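Local coordinates for polycyclic ketone monooxygenase (Myceliophthora thermophila, PDB 5MQ6), which inserts one oxygen atom next to the carbonyl of ketones, polycyclic ones above all, to give esters or lactones, using FAD and NADPH, at residues A[541-544]-A[545-549]; A[90-93]-A[94-98]; A[245-248]-A[249-252]. All coordinates share one frame; numbering follows the deposited sequence.

Contact 1: residues A[541-544]-A[545-549]. With FAD (flavin-adenine dinucleotide), chain B.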
loop_
_atom_site.group_PDB
_atom_site.type_symbol
_atom_site.label_atom_id
_atom_site.label_comp_id
_atom_site.label_asym_id
_atom_site.label_seq_id
_atom_site.Cartn_x
_atom_site.Cartn_y
_atom_site.Cartn_z
ATOM N N ASN A 541 3.065 -2.896 6.550
ATOM C CA ASN A 541 3.890 -2.798 5.375
ATOM C C ASN A 541 5.329 -2.440 5.649
ATOM O O ASN A 541 6.168 -2.780 4.840
ATOM C CB ASN A 541 3.317 -1.833 4.326
ATOM C CG ASN A 541 1.888 -2.273 3.780
ATOM O OD1 ASN A 541 1.080 -1.421 3.453
ATOM N ND2 ASN A 541 1.610 -3.587 3.650
ATOM N N ALA A 542 5.630 -1.773 6.759
ATOM C CA ALA A 542 6.974 -1.369 7.094
ATOM C C ALA A 542 7.769 -2.584 7.478
ATOM O O ALA A 542 9.016 -2.577 7.390
ATOM C CB ALA A 542 7.008 -0.354 8.270
ATOM N N PHE A 543 7.074 -3.591 7.996
ATOM C CA PHE A 543 7.728 -4.817 8.325
ATOM C C PHE A 543 8.177 -5.546 7.024
ATOM O O PHE A 543 9.295 -5.995 6.867
ATOM C CB PHE A 543 6.753 -5.676 9.199
ATOM C CG PHE A 543 7.310 -6.970 9.685
ATOM C CD1 PHE A 543 8.706 -7.239 9.692
ATOM C CD2 PHE A 543 6.444 -7.935 10.138
ATOM C CE1 PHE A 543 9.196 -8.446 10.137
ATOM C CE2 PHE A 543 6.943 -9.177 10.587
ATOM C CZ PHE A 543 8.336 -9.407 10.609
ATOM N N THR A 544 7.272 -5.658 6.100
ATOM C CA THR A 544 7.581 -6.192 4.819
ATOM C C THR A 544 8.788 -5.497 4.143
ATOM O O THR A 544 9.683 -6.130 3.639
ATOM C CB THR A 544 6.353 -6.057 3.928
ATOM O OG1 THR A 544 5.210 -6.603 4.626
ATOM C CG2 THR A 544 6.631 -6.799 2.560
ATOM N N LEU A 545 8.768 -4.197 4.161
ATOM C CA LEU A 545 9.827 -3.386 3.579
ATOM C C LEU A 545 11.125 -3.590 4.295
ATOM O O LEU A 545 12.148 -3.632 3.626
ATOM C CB LEU A 545 9.505 -1.896 3.603
ATOM C CG LEU A 545 8.366 -1.411 2.718
ATOM C CD1 LEU A 545 8.045 0.065 2.988
ATOM C CD2 LEU A 545 8.806 -1.544 1.282
ATOM N N ASP A 546 11.078 -3.696 5.631
ATOM C CA ASP A 546 12.244 -4.028 6.460
ATOM C C ASP A 546 12.867 -5.338 5.956
ATOM O O ASP A 546 14.031 -5.362 5.450
ATOM C CB ASP A 546 11.797 -4.145 7.924
ATOM C CG ASP A 546 12.910 -4.588 8.876
ATOM O OD1 ASP A 546 14.087 -4.737 8.457
ATOM O OD2 ASP A 546 12.630 -4.794 10.093
ATOM N N VAL A 547 12.053 -6.369 5.947
ATOM C CA VAL A 547 12.506 -7.710 5.513
ATOM C C VAL A 547 13.056 -7.681 4.098
ATOM O O VAL A 547 14.170 -8.193 3.831
ATOM C CB VAL A 547 11.438 -8.787 5.697
ATOM C CG1 VAL A 547 11.831 -10.100 5.005
ATOM C CG2 VAL A 547 11.131 -8.964 7.193
ATOM N N GLY A 548 12.298 -7.053 3.209
ATOM C CA GLY A 548 12.638 -7.127 1.813
ATOM C C GLY A 548 13.869 -6.290 1.433
ATOM O O GLY A 548 14.714 -6.781 0.692
ATOM N N THR A 549 13.941 -5.061 1.901
ATOM C CA THR A 549 15.104 -4.225 1.642
ATOM C C THR A 549 16.394 -4.838 2.209
ATOM O O THR A 549 17.426 -4.864 1.492
ATOM C CB THR A 549 14.938 -2.743 2.090
ATOM O OG1 THR A 549 14.790 -2.679 3.472
ATOM C CG2 THR A 549 13.761 -2.008 1.312
HETATM P PA FAD B . 5.403 4.818 -1.329
HETATM O O1A FAD B . 4.166 4.676 -2.152
HETATM O O2A FAD B . 5.354 5.430 0.059
HETATM O O5B FAD B . 6.467 5.667 -2.182
HETATM C C5B FAD B . 6.711 5.341 -3.509
HETATM C C4B FAD B . 6.949 6.623 -4.280
HETATM O O4B FAD B . 7.414 6.236 -5.587
HETATM C C3B FAD B . 5.729 7.514 -4.493
HETATM O O3B FAD B . 6.069 8.855 -4.254
HETATM C C2B FAD B . 5.387 7.313 -5.943
HETATM O O2B FAD B . 4.765 8.437 -6.516
HETATM C C1B FAD B . 6.754 7.037 -6.531
HETATM N N9A FAD B . 6.694 6.374 -7.811
HETATM C C8A FAD B . 6.014 5.229 -8.105
HETATM N N7A FAD B . 6.180 4.974 -9.399
HETATM C C5A FAD B . 6.933 5.928 -9.972
HETATM C C6A FAD B . 7.468 6.162 -11.325
HETATM N N6A FAD B . 7.236 5.412 -12.382
HETATM N N1A FAD B . 8.248 7.209 -11.408
HETATM C C2A FAD B . 8.505 8.042 -10.372
HETATM N N3A FAD B . 8.079 7.933 -9.135
HETATM C C4A FAD B . 7.251 6.865 -8.912
HETATM N N1 FAD B . 0.703 0.952 5.483
HETATM C C2 FAD B . 0.947 0.477 6.748
HETATM O O2 FAD B . 1.613 -0.536 6.916
HETATM N N3 FAD B . 0.460 1.115 7.822
HETATM C C4 FAD B . -0.277 2.226 7.667
HETATM O O4 FAD B . -0.687 2.767 8.686
HETATM C C4X FAD B . -0.598 2.818 6.357
HETATM N N5 FAD B . -1.369 3.939 6.155
HETATM C C5X FAD B . -1.576 4.359 4.883
HETATM C C6 FAD B . -2.410 5.553 4.625
HETATM C C7 FAD B . -2.578 5.927 3.208
HETATM C C7M FAD B . -3.404 7.134 2.826
HETATM C C8 FAD B . -1.977 5.146 2.087
HETATM C C8M FAD B . -2.139 5.526 0.616
HETATM C C9 FAD B . -1.214 4.030 2.367
HETATM C C9A FAD B . -0.996 3.613 3.711
HETATM N N10 FAD B . -0.231 2.454 3.930
HETATM C C10 FAD B . -0.004 2.061 5.252
HETATM C "C1'" FAD B . 0.430 1.712 2.834
HETATM C "C2'" FAD B . 1.732 2.544 2.476
HETATM O "O2'" FAD B . 1.753 2.790 1.063
HETATM C "C3'" FAD B . 3.076 1.895 2.955
HETATM O "O3'" FAD B . 3.040 1.740 4.377
HETATM C "C4'" FAD B . 4.377 2.699 2.724
HETATM O "O4'" FAD B . 4.275 4.168 2.992
HETATM C "C5'" FAD B . 4.910 2.437 1.301
HETATM O "O5'" FAD B . 6.306 2.869 1.280
HETATM P P FAD B . 6.982 2.727 -0.185
HETATM O O1P FAD B . 8.242 3.667 -0.125
HETATM O O2P FAD B . 7.060 1.221 -0.476
HETATM O O3P FAD B . 5.856 3.279 -1.251
#
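The start of helix 541-562 forms part of the FAD pocket, and Asn541 and Leu545, one turn apart, meet each other and the cofactor there. Leu545 N donates to Asn541 O at 3.0 Å, and Leu545 CG packs on the same oxygen. Asn541 N, at the first residue of the helix, donates to flavin O2 at 2.8 Å. The N-terminal end of this helix, pointing at the N1-C2=O2 side of the flavin, would probably stabilise negative charge there, as in a reduced flavin. Further along the cofactor, the Leu545 methyl CD2 lies 3.7 Å from phosphate oxygen O2P. On another side of the helix, Phe543 and Val547 pair. The Phe543 side chain extends with CG anti to the backbone N (chi1 -177°), which brings its CE1 to 3.6 Å from Val547 CG2. The backbone of the same pair is joined by Val547 N to Phe543 O, 2.9 Å. Leu545 O takes two donors, Thr549 N and Thr549 OG1, from opposite faces of its carbonyl plane. Helix 328-340 covers Phe543 through Met333 and Leu334. Helix 630-641 packs on Val547 through Met634 and Leu637. Helix 88-99 meets Leu545 and Thr549 through Leu92.

Contact 2: residues A[90-93]-A[94-98]; sequences GLLY and AVRLA
Leu92 and Arg96 lie side by side one turn apart on helix 88-99, and their side chains point the same way. Leu92 CD2 sits over one face of the Arg96 guanidinium, 3.8 Å above its plane and offset toward the rim. The same methyl is 4.0 Å from Arg96 NE. The arginine chain folds back to reach this place. Its chi1 of -100° is off the usual staggered value, and a bend at chi2 (75°) turns the chain back along the helix. Arg96 CD thereby rests 3.2 Å from Leu92 O, the carbonyl that also accepts from Arg96 N at 2.9 Å. The guanidinium has its strongest polar partner in Asp546 and makes a weak hydrogen bond to Thr549 OG1 through NH1. An alanine here would remove the guanidinium and would probably leave Asp546 without one of its two arginine mates and one side of Leu92 less covered. Val95 sets CG2 beside its own backbone N, where it packs 3.4 Å from Leu91 O. Leu97 CG lies 3.2 Å from Tyr93 O, which accepts from Leu97 N. Tyr93 OH bonds to Leu221 O. This helix joins strands 78-84 and 109-112 in a beta-alpha-beta unit. Gly90 fits the last glycine of a GxGxxG motif and touches FAD, as expected of a Rossmann-type dinucleotide-binding fold.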
loop_
_atom_site.group_PDB
_atom_site.type_symbol
_atom_site.label_atom_id
_atom_site.label_comp_id
_atom_site.label_asym_id
_atom_site.label_seq_id
_atom_site.Cartn_x
_atom_site.Cartn_y
_atom_site.Cartn_z
ATOM N N GLY A 90 12.169 3.288 -0.247
ATOM C CA GLY A 90 13.403 3.714 -0.840
ATOM C C GLY A 90 14.410 4.241 0.145
ATOM O O GLY A 90 15.628 4.039 -0.026
ATOM N N LEU A 91 13.924 4.958 1.160
ATOM C CA LEU A 91 14.829 5.357 2.235
ATOM C C LEU A 91 15.512 4.156 2.913
ATOM O O LEU A 91 16.706 4.218 3.176
ATOM C CB LEU A 91 14.133 6.216 3.259
ATOM C CG LEU A 91 13.737 7.627 2.814
ATOM C CD1 LEU A 91 12.748 8.136 3.837
ATOM C CD2 LEU A 91 14.993 8.485 2.717
ATOM N N LEU A 92 14.740 3.119 3.251
ATOM C CA LEU A 92 15.327 1.910 3.790
ATOM C C LEU A 92 16.365 1.304 2.883
ATOM O O LEU A 92 17.434 0.850 3.346
ATOM C CB LEU A 92 14.240 0.891 4.066
ATOM C CG LEU A 92 13.636 1.099 5.424
ATOM C CD1 LEU A 92 12.293 0.261 5.515
ATOM C CD2 LEU A 92 14.672 0.671 6.521
ATOM N N TYR A 93 16.121 1.303 1.608
ATOM C CA TYR A 93 17.168 0.770 0.691
ATOM C C TYR A 93 18.434 1.642 0.798
ATOM O O TYR A 93 19.579 1.133 0.861
ATOM C CB TYR A 93 16.738 0.882 -0.786
ATOM C CG TYR A 93 15.972 -0.221 -1.500
ATOM C CD1 TYR A 93 16.324 -1.572 -1.430
ATOM C CD2 TYR A 93 14.973 0.139 -2.386
ATOM C CE1 TYR A 93 15.648 -2.529 -2.138
ATOM C CE2 TYR A 93 14.317 -0.792 -3.174
ATOM C CZ TYR A 93 14.671 -2.126 -3.075
ATOM O OH TYR A 93 13.985 -2.951 -3.900
ATOM N N ALA A 94 18.230 2.960 0.805
ATOM C CA ALA A 94 19.360 3.880 0.816
ATOM C C ALA A 94 20.168 3.754 2.103
ATOM O O ALA A 94 21.435 3.609 2.076
ATOM C CB ALA A 94 18.885 5.328 0.681
ATOM N N VAL A 95 19.458 3.792 3.222
ATOM C CA VAL A 95 20.111 3.583 4.496
ATOM C C VAL A 95 20.853 2.211 4.553
ATOM O O VAL A 95 22.004 2.134 4.989
ATOM C CB VAL A 95 19.107 3.676 5.662
ATOM C CG1 VAL A 95 19.783 3.248 6.964
ATOM C CG2 VAL A 95 18.602 5.108 5.848
ATOM N N ARG A 96 20.232 1.146 4.080
ATOM C CA ARG A 96 20.830 -0.145 4.155
ATOM C C ARG A 96 22.083 -0.224 3.269
ATOM O O ARG A 96 23.080 -0.825 3.657
ATOM C CB ARG A 96 19.848 -1.274 3.768
ATOM C CG ARG A 96 19.187 -2.038 4.897
ATOM C CD ARG A 96 18.103 -1.298 5.593
ATOM N NE ARG A 96 17.646 -1.947 6.807
ATOM C CZ ARG A 96 16.650 -2.816 6.922
ATOM N NH1 ARG A 96 15.903 -3.206 5.912
ATOM N NH2 ARG A 96 16.414 -3.295 8.101
ATOM N N LEU A 97 22.031 0.333 2.068
ATOM C CA LEU A 97 23.202 0.379 1.210
ATOM C C LEU A 97 24.366 1.138 1.896
ATOM O O LEU A 97 25.533 0.680 1.915
ATOM C CB LEU A 97 22.867 1.019 -0.069
ATOM C CG LEU A 97 21.982 0.293 -1.091
ATOM C CD1 LEU A 97 21.712 1.293 -2.204
ATOM C CD2 LEU A 97 22.616 -0.986 -1.693
ATOM N N ALA A 98 24.035 2.285 2.457
ATOM C CA ALA A 98 25.054 3.105 3.140
ATOM C C ALA A 98 25.691 2.283 4.276
ATOM O O ALA A 98 26.863 2.172 4.283
ATOM C CB ALA A 98 24.466 4.396 3.675
#

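Contact 3: residues A[245-248]-A[249-252]; sequences FHTA and RWNY
Arg249 closes a type I beta turn, 246-249, that follows strand 244-246; its N donates to His246 O at 2.9 Å. The arginine side chain curls back on its neighbour. The bend at chi2 (-80°) carries NH1 to Ala248 O, 3.0 Å away. The oxygen lies in the guanidinium plane, but the donor stands above the carbonyl plane. Arg249 NE has its own partner in Ala57 O, and the side chain lies close to Trp124 of the FAD site. A water joins Arg249 O to His246 N.

Trp250 comes next. His246 and Trp250 fit the histidine and tryptophan of the FxGxxxHxxxW fingerprint of Baeyer-Villiger monooxygenases. Trp250 N donates to a second water, which donates to Thr247 O. The indole receives the edge of the Phe245 ring on its face, a T-shaped stack with centroids 4.8 Å apart and planes at 72°. Phe245 CE1 is the leading atom, 3.5 Å from Trp250 CE3. Phe245 holds CG between its backbone N and carbonyl carbon (chi1 52°), which turns the ring toward the following loop. Asn251 sets its CB over one face of that ring in a CH-pi contact, 4.0 Å from the centroid. Its OD1 caps the next helix at Asp253 N and Val254 N. Tyr252 begins that helix, and its OH bonds to Arg126 O.

The chemistry is mixed. Aromatic packing closes one part of the turn, while two waters serve backbone groups that the turn does not pair directly. The guanidinium is shared between two backbone carbonyls, so its positive charge is probably stabilised by their dipoles.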
loop_
_atom_site.group_PDB
_atom_site.type_symbol
_atom_site.label_atom_id
_atom_site.label_comp_id
_atom_site.label_asym_id
_atom_site.label_seq_id
_atom_site.Cartn_x
_atom_site.Cartn_y
_atom_site.Cartn_z
ATOM N N PHE A 245 -11.664 17.470 -5.545
ATOM C CA PHE A 245 -10.327 17.056 -5.297
ATOM C C PHE A 245 -10.320 15.661 -4.723
ATOM O O PHE A 245 -11.345 15.197 -4.239
ATOM C CB PHE A 245 -9.547 18.046 -4.404
ATOM C CG PHE A 245 -10.221 18.420 -3.137
ATOM C CD1 PHE A 245 -10.012 17.690 -1.980
ATOM C CD2 PHE A 245 -11.035 19.551 -3.090
ATOM C CE1 PHE A 245 -10.620 18.064 -0.803
ATOM C CE2 PHE A 245 -11.646 19.916 -1.939
ATOM C CZ PHE A 245 -11.441 19.179 -0.780
ATOM N N HIS A 246 -9.173 14.988 -4.854
ATOM C CA HIS A 246 -9.009 13.638 -4.316
ATOM C C HIS A 246 -8.316 13.792 -2.970
ATOM O O HIS A 246 -7.577 14.723 -2.734
ATOM C CB HIS A 246 -8.285 12.734 -5.344
ATOM C CG HIS A 246 -8.347 11.253 -5.060
ATOM N ND1 HIS A 246 -7.655 10.671 -4.028
ATOM C CD2 HIS A 246 -8.894 10.225 -5.757
ATOM C CE1 HIS A 246 -7.846 9.361 -4.031
ATOM N NE2 HIS A 246 -8.576 9.055 -5.087
ATOM N N THR A 247 -8.623 12.932 -2.022
ATOM C CA THR A 247 -8.013 13.010 -0.704
ATOM C C THR A 247 -6.493 12.916 -0.737
ATOM O O THR A 247 -5.759 13.431 0.143
ATOM C CB THR A 247 -8.574 11.840 0.168
ATOM O OG1 THR A 247 -8.407 10.557 -0.483
ATOM C CG2 THR A 247 -10.079 12.019 0.357
ATOM N N ALA A 248 -6.008 12.160 -1.719
ATOM C CA ALA A 248 -4.545 11.968 -1.905
ATOM C C ALA A 248 -3.884 13.234 -2.522
ATOM O O ALA A 248 -2.668 13.369 -2.531
ATOM C CB ALA A 248 -4.296 10.744 -2.746
ATOM N N ARG A 249 -4.704 14.157 -3.032
ATOM C CA ARG A 249 -4.184 15.491 -3.427
ATOM C C ARG A 249 -5.068 16.628 -2.821
ATOM O O ARG A 249 -5.755 17.397 -3.580
ATOM C CB ARG A 249 -4.084 15.557 -4.956
ATOM C CG ARG A 249 -3.399 14.364 -5.617
ATOM C CD ARG A 249 -1.850 14.447 -5.553
ATOM N NE ARG A 249 -1.204 13.309 -6.299
ATOM C CZ ARG A 249 -0.974 12.090 -5.828
ATOM N NH1 ARG A 249 -1.336 11.755 -4.623
ATOM N NH2 ARG A 249 -0.368 11.160 -6.593
ATOM N N TRP A 250 -5.023 16.742 -1.476
ATOM C CA TRP A 250 -5.960 17.614 -0.767
ATOM C C TRP A 250 -5.804 19.105 -1.122
ATOM O O TRP A 250 -4.713 19.638 -1.098
ATOM C CB TRP A 250 -5.783 17.506 0.684
ATOM C CG TRP A 250 -6.932 18.128 1.496
ATOM C CD1 TRP A 250 -6.942 19.348 2.079
ATOM C CD2 TRP A 250 -8.189 17.509 1.833
ATOM N NE1 TRP A 250 -8.101 19.539 2.752
ATOM C CE2 TRP A 250 -8.901 18.441 2.609
ATOM C CE3 TRP A 250 -8.767 16.255 1.546
ATOM C CZ2 TRP A 250 -10.176 18.166 3.127
ATOM C CZ3 TRP A 250 -9.997 15.951 2.059
ATOM C CH2 TRP A 250 -10.716 16.911 2.838
ATOM N N ASN A 251 -6.931 19.770 -1.317
ATOM C CA ASN A 251 -6.977 21.210 -1.695
ATOM C C ASN A 251 -7.399 22.085 -0.526
ATOM O O ASN A 251 -8.599 22.368 -0.308
ATOM C CB ASN A 251 -7.881 21.423 -2.869
ATOM C CG ASN A 251 -7.721 22.799 -3.476
ATOM O OD1 ASN A 251 -7.247 23.757 -2.826
ATOM N ND2 ASN A 251 -8.091 22.902 -4.728
ATOM N N TYR A 252 -6.376 22.526 0.196
ATOM C CA TYR A 252 -6.528 23.390 1.312
ATOM C C TYR A 252 -6.980 24.811 0.979
ATOM O O TYR A 252 -7.409 25.558 1.907
ATOM C CB TYR A 252 -5.277 23.385 2.162
ATOM C CG TYR A 252 -5.180 22.158 3.099
ATOM C CD1 TYR A 252 -6.079 21.996 4.146
ATOM C CD2 TYR A 252 -4.199 21.184 2.929
ATOM C CE1 TYR A 252 -6.006 20.920 5.001
ATOM C CE2 TYR A 252 -4.101 20.098 3.790
ATOM C CZ TYR A 252 -5.030 19.970 4.808
ATOM O OH TYR A 252 -4.987 18.941 5.651
HETATM O O HOH W 1 -7.129 16.431 -6.005
HETATM O O HOH W 2 -3.345 14.793 0.327
#

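How the contacts relate
Contacts 1 and 2 touch, with centres 12 Å apart. They join helices 541-562 and 88-99 through a salt bridge, Asp546 OD1 to Arg96 NH2 at 2.8 Å, and Thr549 CG2 packs 3.8 Å from Tyr93 CD1. Both border FAD: contact 1 at the flavin, and contact 2 through Gly90, next to Gly89, which binds the cofactor. Contact 3 stands apart, its centre 28 Å from that of contact 1 and 30 Å from that of contact 2. It lies near both nucleotides. Thr247 is about 5 Å from the bound NADPH, side chain to ligand, and Arg249 about 6 Å from FAD.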